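Local coordinates for protein shikimate 5-dehydrogenase AroE (5-dehydroshikimate reductase) (Mycobacterium tuberculosis, PDB 4P4G) that binds shikimate and probably catalyses the NADP-dependent interconversion of 3-dehydroshikimate and shikimate in chorismate biosynthesis, at residues H17-Q22 / I214-P219; D143-A148 / A167-A172; E186-T191 / G202-I207; I207-D212 / R232-L237. All blocks are in the same frame, centred on the assembly; numbering follows the deposited sequence.

Contact 1 of 4, residues H17-Q22 / I214-P219; sequences HSRSPQ and IYDPWP. With SKM ((3R,4S,5R)-3,4,5-trihydroxycyclohex-1-ene-1-carboxylic acid), chain C.
His17 directs its CB toward the loop 214-219, and its ring meets Tyr215 obliquely without stacking: CD2 lies 3.9 Å from Tyr215 OH, and the two ring planes are inclined at 48°. The CB of Ser18 points away from the loop overall, though it still touches Tyr215 OH. With OG anti to the backbone N, Ser18 reaches shikimate and donates to the carboxylate oxygen O2 over a very short 2.4 Å, while accepting from the backbone N of Ser20 in an ST turn. Arg19, the N-cap residue of helix 20-30, is the most heavily engaged residue of 17-22, and Tyr215 the most covered across from it. The backbone N of Arg19 donates to Tyr215 OH over 3.0 Å with a nearly straight N-H...O angle of 163°. That hydroxyl in turn donates to SKM O3 at 2.5 Å, bridging substrate and backbone. This is the carboxylate end of the shikimate pocket, built jointly by the substrate-binding domain and a loop of the parallel-sheet domain. The Arg19 chain bends at chi2, laying CG 3.6 Å from Tyr215 CE1. Its NH1 then forms a salt bridge with the anti lone pair of Asp216 OD2 at 2.6 Å, in the guanidinium plane. The same nitrogen is bonded to His17 O, 2.7 Å from NH1, fixing the guanidinium between both segments. Ser20 OG adds a second bond to SKM O2, at 2.7 Å.

Contact 2 of 4, residues D143-A148 / A167-A172; sequences DITVVA and ATRFCA
Four backbone bonds join strands 143-148 and 167-172, whose short axes run in the same sense at 30° to each other. Ile144 uses both its polar backbone atoms here: N donates to Ala167 O at 2.9 Å, and O accepts from Arg169 N at 3.1 Å. Val146 repeats the pattern, its N reaching Arg169 O at 2.8 Å with an N-H...O angle of 171°, and its O taking Cys171 N at 2.9 Å. The alternate residues Asp143, Thr145 and Val147 turn their backbone polar groups to strand 119-123 and Gly124 just after it, so strand 143-148 is bonded along both edges. The buried Ala148 N finds no partner, with Cys171 O 3.9 Å away. Among the side chains, Thr145 OG1 sits over one face of the Arg169 guanidinium, 3.0 Å from NH2, but the angle is too poor for a hydrogen bond. Thr168 OG1 is hydrogen-bonded to Val166 O, while its CG2 meets the CG2 of Val146. Phe170 brings its ring edge to Ala148 O, the nearest approach being 3.6 Å from CE1. A sulfate ion, probably from the crystallisation liquor, lies about 3 Å from the Ala148 side chain, beside a probable glycine-rich dinucleotide-binding turn. Helix 151-163 links the strands in a beta-alpha-beta unit at one margin of the Rossmann-type sheet.

Contact 3 of 4, residues E186-T191 / G202-I207; sequences EVLVST and GTLAAI
A contact carried by apolar side chains packs strand 187-190, in the interior of the Rossmann-type parallel sheet, against the end of the short helix 201-204 and the turn behind it. These parts belong to the crossover that leads from strand 187-190 to its neighbour, strand 209-212, and they bury 216 Å² between them with no polar bond. A type I turn from Leu204 to Ile207, closed by Ile207 N donating to Leu204 O at 3.1 Å, brings both of these side chains round toward the strand. Leu188 is what they meet. Its CG is anti to the backbone N (chi1 170°), which carries the branch across to the helix end. The two leucines cross at about a right angle, CD2 of Leu188 resting against both CB and CD2 of Leu204, 4.1 Å from each. Helix 221-229 and helix 178-184 add Leu222, Leu178 and Val182 around Leu204, while Val226 touches Ile207; the contact therefore belongs to a hydrophobic layer on this side of the sheet. Ile207 covers more of the strand than Leu204. Its chi2 of 82° sets CD1 beside the backbone of Val187, 3.9 Å from the carbonyl C, and its CG2 lies 3.9 Å from Leu188 CD2. Tightest of all is Ile207 CG1 against Leu188 CB, at 3.5 Å.

Contact 4 of 4, residues I207-D212 / R232-L237; sequences IPVLLD and RVISGL
Strands 209-212 and 232-234 are the last two of the parallel Rossmann-type sheet, joined through helix 221-229 as a beta-alpha-beta unit, and strand 232-234 is one of its two outermost strands within the chain. Their axes diverge by only 15°, and the backbone ladder is correspondingly regular. It starts before the first bridge, with Arg232 N donating to Pro208 O at 2.9 Å, from a position above the carbonyl plane. The next three bonds run nearly along their C=O axes: Leu210 N to Arg232 O at 2.8 Å, Ile234 N to Leu210 O at 2.8 Å, and Asp212 N to Ile234 O at 3.0 Å with an N-H...O angle of 172°. On the face carrying Val209 and Leu211, Ile234 splits its branches between them. CG2, anti to the backbone N, comes 3.7 Å from Leu211 CD1, while CD1 at the end of the other branch lies 4.0 Å from Val209 CG1. That same CD1 sits 3.7 Å above the plane of the Arg232 guanidinium, over its centre, so the extended arginine covers the methyl. Leu113 of helix 105-113 also packs against this face. Beyond the ladder Ser235 N-caps helix 236-252, its OG accepting from Leu237 N at 3.1 Å, and Asp212 turns its carboxylate to Thr220 OG1 and Ile214 N. The cap thus follows directly on the backbone ladder, consistent with helix 236-252 being held in a defined position against the sheet edge, and that helix supplies Leu240, Gln243 and Gln247 to the shikimate pocket.

Overall arrangement
From the N terminus, residues 17-22 of the substrate-binding domain open the longest loop, which contact 1 closes only at 214-219, after five of the six parallel-sheet strands along the chain. Contacts 2 and 3 nest within that loop, one after the other: contact 2 secures one margin of the parallel sheet, contact 3 its interior and a crossover. Contact 4 follows contact 3, shares Ile207 with it, and is joined to it by backbone pairing of Leu188 with Val209 and Leu211. It crosses contact 1, since 214-219 lies between its segments, and Ile214 O probably hydrogen-bonds to Gly236 N. This places the sheet edge beside the loop reaching the shikimate site; contact 2 lies about 27 Å from contact 1 between centres.

Contact 1 of 4, residues H17-Q22 / I214-P219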
loop_
_atom_site.group_PDB
_atom_site.type_symbol
_atom_site.label_atom_id
_atom_site.label_comp_id
_atom_site.label_asym_id
_atom_site.label_seq_id
_atom_site.Cartn_x
_atom_site.Cartn_y
_atom_site.Cartn_z
ATOM N N HIS A 17 -11.213 -8.808 -6.501
ATOM C CA HIS A 17 -9.989 -9.564 -6.220
ATOM C C HIS A 17 -9.482 -9.429 -4.785
ATOM O O HIS A 17 -8.575 -10.165 -4.382
ATOM C CB HIS A 17 -8.868 -9.035 -7.114
ATOM C CG HIS A 17 -8.407 -7.661 -6.725
ATOM N ND1 HIS A 17 -9.095 -6.520 -7.080
ATOM C CD2 HIS A 17 -7.351 -7.249 -5.981
ATOM C CE1 HIS A 17 -8.478 -5.463 -6.578
ATOM N NE2 HIS A 17 -7.418 -5.879 -5.907
ATOM N N SER A 18 -10.012 -8.479 -4.020
ATOM C CA SER A 18 -9.387 -8.140 -2.738
ATOM C C SER A 18 -9.369 -9.310 -1.773
ATOM O O SER A 18 -10.389 -9.963 -1.586
ATOM C CB SER A 18 -10.084 -6.952 -2.081
ATOM O OG SER A 18 -9.554 -6.737 -0.780
ATOM N N ARG A 19 -8.207 -9.577 -1.171
ATOM C CA ARG A 19 -8.100 -10.589 -0.126
ATOM C C ARG A 19 -8.125 -9.986 1.288
ATOM O O ARG A 19 -7.841 -10.678 2.263
ATOM C CB ARG A 19 -6.833 -11.437 -0.298
ATOM C CG ARG A 19 -6.666 -12.109 -1.654
ATOM C CD ARG A 19 -7.894 -12.863 -2.090
ATOM N NE ARG A 19 -7.585 -13.930 -3.046
ATOM C CZ ARG A 19 -7.361 -13.748 -4.345
ATOM N NH1 ARG A 19 -7.393 -12.530 -4.883
ATOM N NH2 ARG A 19 -7.095 -14.796 -5.116
ATOM N N SER A 20 -8.451 -8.701 1.400
ATOM C CA SER A 20 -8.649 -8.094 2.714
ATOM C C SER A 20 -9.694 -8.781 3.586
ATOM O O SER A 20 -9.453 -8.937 4.796
ATOM C CB SER A 20 -8.982 -6.604 2.601
ATOM O OG SER A 20 -7.805 -5.852 2.451
ATOM N N PRO A 21 -10.868 -9.158 3.015
ATOM C CA PRO A 21 -11.873 -9.775 3.889
ATOM C C PRO A 21 -11.368 -11.048 4.549
ATOM O O PRO A 21 -11.661 -11.255 5.718
ATOM C CB PRO A 21 -13.023 -10.110 2.930
ATOM C CG PRO A 21 -12.895 -9.118 1.812
ATOM C CD PRO A 21 -11.384 -8.987 1.640
ATOM N N GLN A 22 -10.643 -11.879 3.804
ATOM C CA GLN A 22 -10.100 -13.115 4.359
ATOM C C GLN A 22 -9.258 -12.827 5.603
ATOM O O GLN A 22 -9.380 -13.529 6.622
ATOM C CB GLN A 22 -9.280 -13.872 3.310
ATOM C CG GLN A 22 -10.114 -14.572 2.233
ATOM C CD GLN A 22 -10.337 -13.735 0.991
ATOM O OE1 GLN A 22 -10.503 -12.515 1.063
ATOM N NE2 GLN A 22 -10.340 -14.396 -0.173
ATOM N N ILE A 214 1.235 -5.369 -6.283
ATOM C CA ILE A 214 0.229 -6.208 -6.943
ATOM C C ILE A 214 0.242 -7.632 -6.364
ATOM O O ILE A 214 1.312 -8.177 -6.068
ATOM C CB ILE A 214 0.501 -6.302 -8.467
ATOM C CG1 ILE A 214 0.421 -4.922 -9.131
ATOM C CG2 ILE A 214 -0.467 -7.297 -9.134
ATOM C CD1 ILE A 214 -0.910 -4.227 -8.952
ATOM N N TYR A 215 -0.928 -8.235 -6.193
ATOM C CA TYR A 215 -0.980 -9.633 -5.779
ATOM C C TYR A 215 -1.921 -10.513 -6.609
ATOM O O TYR A 215 -1.940 -11.724 -6.436
ATOM C CB TYR A 215 -1.259 -9.769 -4.274
ATOM C CG TYR A 215 -2.582 -9.216 -3.763
ATOM C CD1 TYR A 215 -3.763 -9.934 -3.896
ATOM C CD2 TYR A 215 -2.630 -7.999 -3.100
ATOM C CE1 TYR A 215 -4.968 -9.438 -3.413
ATOM C CE2 TYR A 215 -3.827 -7.490 -2.606
ATOM C CZ TYR A 215 -4.984 -8.216 -2.763
ATOM O OH TYR A 215 -6.170 -7.721 -2.272
ATOM N N ASP A 216 -2.694 -9.909 -7.511
ATOM C CA ASP A 216 -3.653 -10.672 -8.312
ATOM C C ASP A 216 -3.867 -9.914 -9.622
ATOM O O ASP A 216 -4.232 -8.741 -9.596
ATOM C CB ASP A 216 -4.972 -10.822 -7.543
ATOM C CG ASP A 216 -5.902 -11.886 -8.136
ATOM O OD1 ASP A 216 -5.662 -12.363 -9.265
ATOM O OD2 ASP A 216 -6.896 -12.234 -7.467
ATOM N N PRO A 217 -3.589 -10.561 -10.771
ATOM C CA PRO A 217 -3.026 -11.917 -10.874
ATOM C C PRO A 217 -1.558 -11.980 -10.491
ATOM O O PRO A 217 -0.867 -10.966 -10.450
ATOM C CB PRO A 217 -3.226 -12.287 -12.353
ATOM C CG PRO A 217 -3.444 -10.999 -13.061
ATOM C CD PRO A 217 -4.054 -10.047 -12.072
ATOM N N TRP A 218 -1.104 -13.181 -10.166
ATOM C CA TRP A 218 0.267 -13.370 -9.739
ATOM C C TRP A 218 0.815 -14.607 -10.441
ATOM O O TRP A 218 0.090 -15.581 -10.629
ATOM C CB TRP A 218 0.302 -13.550 -8.214
ATOM C CG TRP A 218 1.675 -13.596 -7.685
ATOM C CD1 TRP A 218 2.375 -14.708 -7.304
ATOM C CD2 TRP A 218 2.559 -12.481 -7.511
ATOM N NE1 TRP A 218 3.635 -14.345 -6.893
ATOM C CE2 TRP A 218 3.776 -12.987 -7.018
ATOM C CE3 TRP A 218 2.440 -11.101 -7.730
ATOM C CZ2 TRP A 218 4.867 -12.163 -6.730
ATOM C CZ3 TRP A 218 3.519 -10.286 -7.443
ATOM C CH2 TRP A 218 4.720 -10.817 -6.949
ATOM N N PRO A 219 2.099 -14.578 -10.846
ATOM C CA PRO A 219 3.081 -13.500 -10.688
ATOM C C PRO A 219 2.921 -12.415 -11.737
ATOM O O PRO A 219 2.374 -12.674 -12.792
ATOM C CB PRO A 219 4.421 -14.217 -10.918
ATOM C CG PRO A 219 4.083 -15.335 -11.844
ATOM C CD PRO A 219 2.692 -15.783 -11.464
HETATM O O12 SKM C . -3.855 -0.432 1.458
HETATM C C8 SKM C . -4.441 -1.691 1.140
HETATM C C6 SKM C . -4.095 -2.021 -0.284
HETATM O O7 SKM C . -4.333 -0.912 -1.131
HETATM C C5 SKM C . -4.921 -3.119 -0.721
HETATM C C4 SKM C . -6.018 -3.588 -0.128
HETATM C C1 SKM C . -6.764 -4.750 -0.760
HETATM O O2 SKM C . -7.739 -5.239 -0.172
HETATM O O3 SKM C . -6.408 -5.224 -1.855
HETATM C C10 SKM C . -6.574 -3.001 1.203
HETATM C C9 SKM C . -5.919 -1.603 1.405
HETATM O O11 SKM C . -6.141 -1.282 2.734
#

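Contact 2 of 4, residues D143-A148 / A167-A172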
loop_
_atom_site.group_PDB
_atom_site.type_symbol
_atom_site.label_atom_id
_atom_site.label_comp_id
_atom_site.label_asym_id
_atom_site.label_seq_id
_atom_site.Cartn_x
_atom_site.Cartn_y
_atom_site.Cartn_z
ATOM N N ASP A 143 18.819 7.039 -0.123
ATOM C CA ASP A 143 18.299 7.845 -1.212
ATOM C C ASP A 143 17.258 7.070 -1.992
ATOM O O ASP A 143 17.286 5.837 -2.031
ATOM C CB ASP A 143 19.426 8.310 -2.134
ATOM C CG ASP A 143 19.917 7.218 -3.032
ATOM O OD1 ASP A 143 20.646 6.339 -2.533
ATOM O OD2 ASP A 143 19.573 7.232 -4.234
ATOM N N ILE A 144 16.315 7.799 -2.579
ATOM C CA ILE A 144 15.217 7.200 -3.308
ATOM C C ILE A 144 15.118 7.838 -4.681
ATOM O O ILE A 144 15.137 9.055 -4.804
ATOM C CB ILE A 144 13.882 7.402 -2.567
ATOM C CG1 ILE A 144 13.876 6.593 -1.260
ATOM C CG2 ILE A 144 12.693 7.031 -3.480
ATOM C CD1 ILE A 144 12.751 6.979 -0.288
ATOM N N THR A 145 15.028 7.014 -5.721
ATOM C CA THR A 145 14.721 7.538 -7.051
ATOM C C THR A 145 13.263 7.194 -7.368
ATOM O O THR A 145 12.852 6.040 -7.253
ATOM C CB THR A 145 15.688 6.963 -8.117
ATOM O OG1 THR A 145 17.036 7.369 -7.826
ATOM C CG2 THR A 145 15.315 7.442 -9.523
ATOM N N VAL A 146 12.467 8.204 -7.722
ATOM C CA VAL A 146 11.067 8.001 -8.090
ATOM C C VAL A 146 10.955 7.936 -9.606
ATOM O O VAL A 146 11.382 8.852 -10.304
ATOM C CB VAL A 146 10.190 9.153 -7.575
ATOM C CG1 VAL A 146 8.750 9.029 -8.109
ATOM C CG2 VAL A 146 10.197 9.177 -6.058
ATOM N N VAL A 147 10.399 6.842 -10.110
ATOM C CA VAL A 147 10.212 6.660 -11.547
ATOM C C VAL A 147 8.712 6.627 -11.804
ATOM O O VAL A 147 8.020 5.756 -11.312
ATOM C CB VAL A 147 10.812 5.324 -12.040
ATOM C CG1 VAL A 147 10.737 5.236 -13.562
ATOM C CG2 VAL A 147 12.253 5.170 -11.582
ATOM N N ALA A 148 8.203 7.572 -12.577
ATOM C CA ALA A 148 6.770 7.587 -12.843
ATOM C C ALA A 148 6.486 8.203 -14.192
ATOM O O ALA A 148 7.348 8.861 -14.778
ATOM C CB ALA A 148 6.026 8.339 -11.749
ATOM N N ALA A 167 17.539 11.861 0.428
ATOM C CA ALA A 167 17.869 12.436 -0.883
ATOM C C ALA A 167 17.032 11.751 -1.950
ATOM O O ALA A 167 17.151 10.541 -2.170
ATOM C CB ALA A 167 19.356 12.287 -1.196
ATOM N N THR A 168 16.165 12.516 -2.607
ATOM C CA THR A 168 15.211 11.926 -3.544
ATOM C C THR A 168 15.314 12.644 -4.889
ATOM O O THR A 168 15.611 13.838 -4.929
ATOM C CB THR A 168 13.763 12.003 -2.970
ATOM O OG1 THR A 168 13.739 11.442 -1.650
ATOM C CG2 THR A 168 12.764 11.225 -3.833
ATOM N N ARG A 169 15.112 11.918 -5.990
ATOM C CA ARG A 169 15.100 12.548 -7.309
ATOM C C ARG A 169 14.150 11.800 -8.225
ATOM O O ARG A 169 13.718 10.680 -7.917
ATOM C CB ARG A 169 16.500 12.582 -7.927
ATOM C CG ARG A 169 16.934 11.222 -8.467
ATOM C CD ARG A 169 18.424 11.162 -8.775
ATOM N NE ARG A 169 18.876 9.772 -8.818
ATOM C CZ ARG A 169 18.769 8.972 -9.878
ATOM N NH1 ARG A 169 18.236 9.418 -11.012
ATOM N NH2 ARG A 169 19.203 7.718 -9.806
ATOM N N PHE A 170 13.808 12.440 -9.340
ATOM C CA PHE A 170 12.902 11.866 -10.329
ATOM C C PHE A 170 13.681 11.346 -11.526
ATOM O O PHE A 170 14.642 11.977 -11.962
ATOM C CB PHE A 170 11.905 12.936 -10.790
ATOM C CG PHE A 170 11.170 12.586 -12.055
ATOM C CD1 PHE A 170 10.296 11.509 -12.088
ATOM C CD2 PHE A 170 11.332 13.350 -13.199
ATOM C CE1 PHE A 170 9.604 11.185 -13.247
ATOM C CE2 PHE A 170 10.646 13.035 -14.370
ATOM C CZ PHE A 170 9.779 11.952 -14.389
ATOM N N CYS A 171 13.255 10.193 -12.044
ATOM C CA CYS A 171 13.802 9.626 -13.271
ATOM C C CYS A 171 12.651 9.213 -14.181
ATOM O O CYS A 171 11.787 8.436 -13.778
ATOM C CB CYS A 171 14.668 8.404 -12.945
ATOM S SG CYS A 171 15.365 7.556 -14.391
ATOM N N ALA A 172 12.624 9.735 -15.403
ATOM C CA ALA A 172 11.591 9.351 -16.362
ATOM C C ALA A 172 11.751 7.893 -16.780
ATOM O O ALA A 172 12.867 7.372 -16.824
ATOM C CB ALA A 172 11.633 10.263 -17.579
#

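Contact 3 of 4, residues E186-T191 / G202-I207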
loop_
_atom_site.group_PDB
_atom_site.type_symbol
_atom_site.label_atom_id
_atom_site.label_comp_id
_atom_site.label_asym_id
_atom_site.label_seq_id
_atom_site.Cartn_x
_atom_site.Cartn_y
_atom_site.Cartn_z
ATOM N N GLU A 186 19.255 -1.014 -4.582
ATOM C CA GLU A 186 19.279 -2.319 -3.930
ATOM C C GLU A 186 17.877 -2.859 -3.684
ATOM O O GLU A 186 17.701 -4.049 -3.441
ATOM C CB GLU A 186 20.068 -2.222 -2.625
ATOM C CG GLU A 186 21.476 -1.677 -2.842
ATOM C CD GLU A 186 22.035 -0.966 -1.624
ATOM O OE1 GLU A 186 22.338 0.247 -1.738
ATOM O OE2 GLU A 186 22.163 -1.618 -0.560
ATOM N N VAL A 187 16.884 -1.981 -3.764
ATOM C CA VAL A 187 15.499 -2.377 -3.555
ATOM C C VAL A 187 14.593 -1.577 -4.470
ATOM O O VAL A 187 14.832 -0.396 -4.714
ATOM C CB VAL A 187 15.075 -2.249 -2.067
ATOM C CG1 VAL A 187 15.226 -0.834 -1.578
ATOM C CG2 VAL A 187 13.663 -2.740 -1.855
ATOM N N LEU A 188 13.575 -2.245 -4.997
ATOM C CA LEU A 188 12.580 -1.622 -5.857
ATOM C C LEU A 188 11.193 -1.870 -5.271
ATOM O O LEU A 188 10.818 -3.016 -5.010
ATOM C CB LEU A 188 12.683 -2.241 -7.255
ATOM C CG LEU A 188 11.620 -1.963 -8.306
ATOM C CD1 LEU A 188 11.589 -0.492 -8.582
ATOM C CD2 LEU A 188 11.924 -2.748 -9.588
ATOM N N VAL A 189 10.433 -0.804 -5.037
ATOM C CA VAL A 189 9.035 -0.962 -4.653
ATOM C C VAL A 189 8.163 -0.512 -5.813
ATOM O O VAL A 189 8.210 0.656 -6.217
ATOM C CB VAL A 189 8.673 -0.167 -3.397
ATOM C CG1 VAL A 189 7.203 -0.403 -3.048
ATOM C CG2 VAL A 189 9.595 -0.551 -2.224
ATOM N N SER A 190 7.374 -1.433 -6.359
ATOM C CA SER A 190 6.554 -1.102 -7.535
ATOM C C SER A 190 5.098 -0.872 -7.185
ATOM O O SER A 190 4.433 -1.756 -6.629
ATOM C CB SER A 190 6.648 -2.201 -8.593
ATOM O OG SER A 190 5.833 -1.865 -9.708
ATOM N N THR A 191 4.587 0.310 -7.523
ATOM C CA THR A 191 3.177 0.610 -7.269
ATOM C C THR A 191 2.372 0.844 -8.547
ATOM O O THR A 191 1.223 1.299 -8.486
ATOM C CB THR A 191 3.001 1.807 -6.290
ATOM O OG1 THR A 191 3.345 3.034 -6.943
ATOM C CG2 THR A 191 3.882 1.646 -5.055
ATOM N N GLY A 202 12.633 -6.039 -18.350
ATOM C CA GLY A 202 13.989 -6.425 -18.718
ATOM C C GLY A 202 15.028 -5.501 -18.108
ATOM O O GLY A 202 16.106 -5.933 -17.686
ATOM N N THR A 203 14.700 -4.216 -18.061
ATOM C CA THR A 203 15.583 -3.212 -17.472
ATOM C C THR A 203 15.578 -3.292 -15.947
ATOM O O THR A 203 16.628 -3.179 -15.301
ATOM C CB THR A 203 15.173 -1.802 -17.927
ATOM O OG1 THR A 203 15.301 -1.720 -19.352
ATOM C CG2 THR A 203 16.058 -0.744 -17.285
ATOM N N LEU A 204 14.394 -3.490 -15.380
ATOM C CA LEU A 204 14.219 -3.560 -13.930
ATOM C C LEU A 204 14.672 -4.895 -13.319
ATOM O O LEU A 204 14.895 -4.973 -12.112
ATOM C CB LEU A 204 12.756 -3.291 -13.571
ATOM C CG LEU A 204 12.145 -1.941 -13.959
ATOM C CD1 LEU A 204 10.626 -2.038 -13.824
ATOM C CD2 LEU A 204 12.699 -0.826 -13.097
ATOM N N ALA A 205 14.831 -5.926 -14.151
ATOM C CA ALA A 205 15.050 -7.297 -13.660
ATOM C C ALA A 205 16.290 -7.438 -12.789
ATOM O O ALA A 205 16.387 -8.363 -11.980
ATOM C CB ALA A 205 15.116 -8.275 -14.820
ATOM N N ALA A 206 17.241 -6.525 -12.970
ATOM C CA ALA A 206 18.521 -6.582 -12.274
ATOM C C ALA A 206 18.481 -6.118 -10.817
ATOM O O ALA A 206 19.504 -6.152 -10.136
ATOM C CB ALA A 206 19.568 -5.794 -13.047
ATOM N N ILE A 207 17.317 -5.692 -10.338
ATOM C CA ILE A 207 17.215 -5.198 -8.959
ATOM C C ILE A 207 17.353 -6.368 -7.984
ATOM O O ILE A 207 16.781 -7.442 -8.209
ATOM C CB ILE A 207 15.892 -4.439 -8.722
ATOM C CG1 ILE A 207 15.962 -3.575 -7.460
ATOM C CG2 ILE A 207 14.701 -5.383 -8.642
ATOM C CD1 ILE A 207 16.646 -2.249 -7.692
#

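Contact 4 of 4, residues I207-D212 / R232-L237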
loop_
_atom_site.group_PDB
_atom_site.type_symbol
_atom_site.label_atom_id
_atom_site.label_comp_id
_atom_site.label_asym_id
_atom_site.label_seq_id
_atom_site.Cartn_x
_atom_site.Cartn_y
_atom_site.Cartn_z
ATOM N N ILE A 207 17.317 -5.692 -10.338
ATOM C CA ILE A 207 17.215 -5.198 -8.959
ATOM C C ILE A 207 17.353 -6.368 -7.984
ATOM O O ILE A 207 16.781 -7.442 -8.209
ATOM C CB ILE A 207 15.892 -4.439 -8.722
ATOM C CG1 ILE A 207 15.962 -3.575 -7.460
ATOM C CG2 ILE A 207 14.701 -5.383 -8.642
ATOM C CD1 ILE A 207 16.646 -2.249 -7.692
ATOM N N PRO A 208 18.121 -6.172 -6.899
ATOM C CA PRO A 208 18.353 -7.265 -5.944
ATOM C C PRO A 208 17.107 -7.694 -5.161
ATOM O O PRO A 208 16.985 -8.872 -4.798
ATOM C CB PRO A 208 19.392 -6.667 -4.984
ATOM C CG PRO A 208 20.090 -5.605 -5.796
ATOM C CD PRO A 208 19.015 -5.023 -6.654
ATOM N N VAL A 209 16.216 -6.747 -4.868
ATOM C CA VAL A 209 15.000 -7.024 -4.099
ATOM C C VAL A 209 13.837 -6.265 -4.721
ATOM O O VAL A 209 13.960 -5.068 -5.022
ATOM C CB VAL A 209 15.127 -6.560 -2.630
ATOM C CG1 VAL A 209 13.860 -6.903 -1.833
ATOM C CG2 VAL A 209 16.339 -7.160 -1.958
ATOM N N LEU A 210 12.715 -6.957 -4.914
ATOM C CA LEU A 210 11.498 -6.357 -5.453
ATOM C C LEU A 210 10.354 -6.549 -4.483
ATOM O O LEU A 210 10.059 -7.682 -4.074
ATOM C CB LEU A 210 11.099 -7.035 -6.767
ATOM C CG LEU A 210 9.636 -6.841 -7.205
ATOM C CD1 LEU A 210 9.361 -5.391 -7.631
ATOM C CD2 LEU A 210 9.256 -7.814 -8.330
ATOM N N LEU A 211 9.703 -5.452 -4.113
ATOM C CA LEU A 211 8.418 -5.552 -3.436
ATOM C C LEU A 211 7.378 -5.094 -4.434
ATOM O O LEU A 211 7.412 -3.952 -4.879
ATOM C CB LEU A 211 8.398 -4.665 -2.178
ATOM C CG LEU A 211 7.042 -4.517 -1.479
ATOM C CD1 LEU A 211 6.479 -5.883 -1.048
ATOM C CD2 LEU A 211 7.152 -3.585 -0.282
ATOM N N ASP A 212 6.464 -5.984 -4.834
ATOM C CA ASP A 212 5.430 -5.596 -5.791
ATOM C C ASP A 212 4.122 -5.427 -5.043
ATOM O O ASP A 212 3.699 -6.330 -4.327
ATOM C CB ASP A 212 5.293 -6.659 -6.898
ATOM C CG ASP A 212 4.613 -6.125 -8.157
ATOM O OD1 ASP A 212 3.789 -5.191 -8.040
ATOM O OD2 ASP A 212 4.901 -6.646 -9.266
ATOM N N ARG A 232 15.360 -11.202 -5.163
ATOM C CA ARG A 232 14.332 -11.590 -4.203
ATOM C C ARG A 232 12.982 -10.989 -4.544
ATOM O O ARG A 232 12.857 -9.774 -4.684
ATOM C CB ARG A 232 14.711 -11.170 -2.787
ATOM C CG ARG A 232 13.609 -11.511 -1.802
ATOM C CD ARG A 232 13.943 -11.170 -0.373
ATOM N NE ARG A 232 12.886 -11.671 0.502
ATOM C CZ ARG A 232 12.615 -11.184 1.706
ATOM N NH1 ARG A 232 13.318 -10.172 2.188
ATOM N NH2 ARG A 232 11.632 -11.713 2.420
ATOM N N VAL A 233 11.963 -11.836 -4.656
ATOM C CA VAL A 233 10.618 -11.356 -4.990
ATOM C C VAL A 233 9.691 -11.421 -3.782
ATOM O O VAL A 233 9.515 -12.490 -3.176
ATOM C CB VAL A 233 10.006 -12.166 -6.142
ATOM C CG1 VAL A 233 8.554 -11.755 -6.363
ATOM C CG2 VAL A 233 10.821 -11.970 -7.424
ATOM N N ILE A 234 9.086 -10.282 -3.448
ATOM C CA ILE A 234 8.111 -10.208 -2.359
ATOM C C ILE A 234 6.775 -9.760 -2.943
ATOM O O ILE A 234 6.665 -8.674 -3.524
ATOM C CB ILE A 234 8.571 -9.228 -1.259
ATOM C CG1 ILE A 234 9.994 -9.560 -0.807
ATOM C CG2 ILE A 234 7.605 -9.243 -0.078
ATOM C CD1 ILE A 234 10.668 -8.449 -0.033
ATOM N N SER A 235 5.756 -10.602 -2.811
ATOM C CA SER A 235 4.478 -10.316 -3.454
ATOM C C SER A 235 3.649 -9.315 -2.660
ATOM O O SER A 235 3.930 -9.038 -1.483
ATOM C CB SER A 235 3.671 -11.590 -3.652
ATOM O OG SER A 235 2.868 -11.854 -2.530
ATOM N N GLY A 236 2.616 -8.788 -3.308
ATOM C CA GLY A 236 1.700 -7.844 -2.689
ATOM C C GLY A 236 0.955 -8.422 -1.502
ATOM O O GLY A 236 0.403 -7.681 -0.680
ATOM N N LEU A 237 0.922 -9.748 -1.410
ATOM C CA LEU A 237 0.262 -10.399 -0.278
ATOM C C LEU A 237 0.993 -10.103 1.015
ATOM O O LEU A 237 0.363 -9.997 2.076
ATOM C CB LEU A 237 0.204 -11.922 -0.470
ATOM C CG LEU A 237 -0.807 -12.487 -1.462
ATOM C CD1 LEU A 237 -0.849 -14.013 -1.346
ATOM C CD2 LEU A 237 -2.179 -11.891 -1.205
#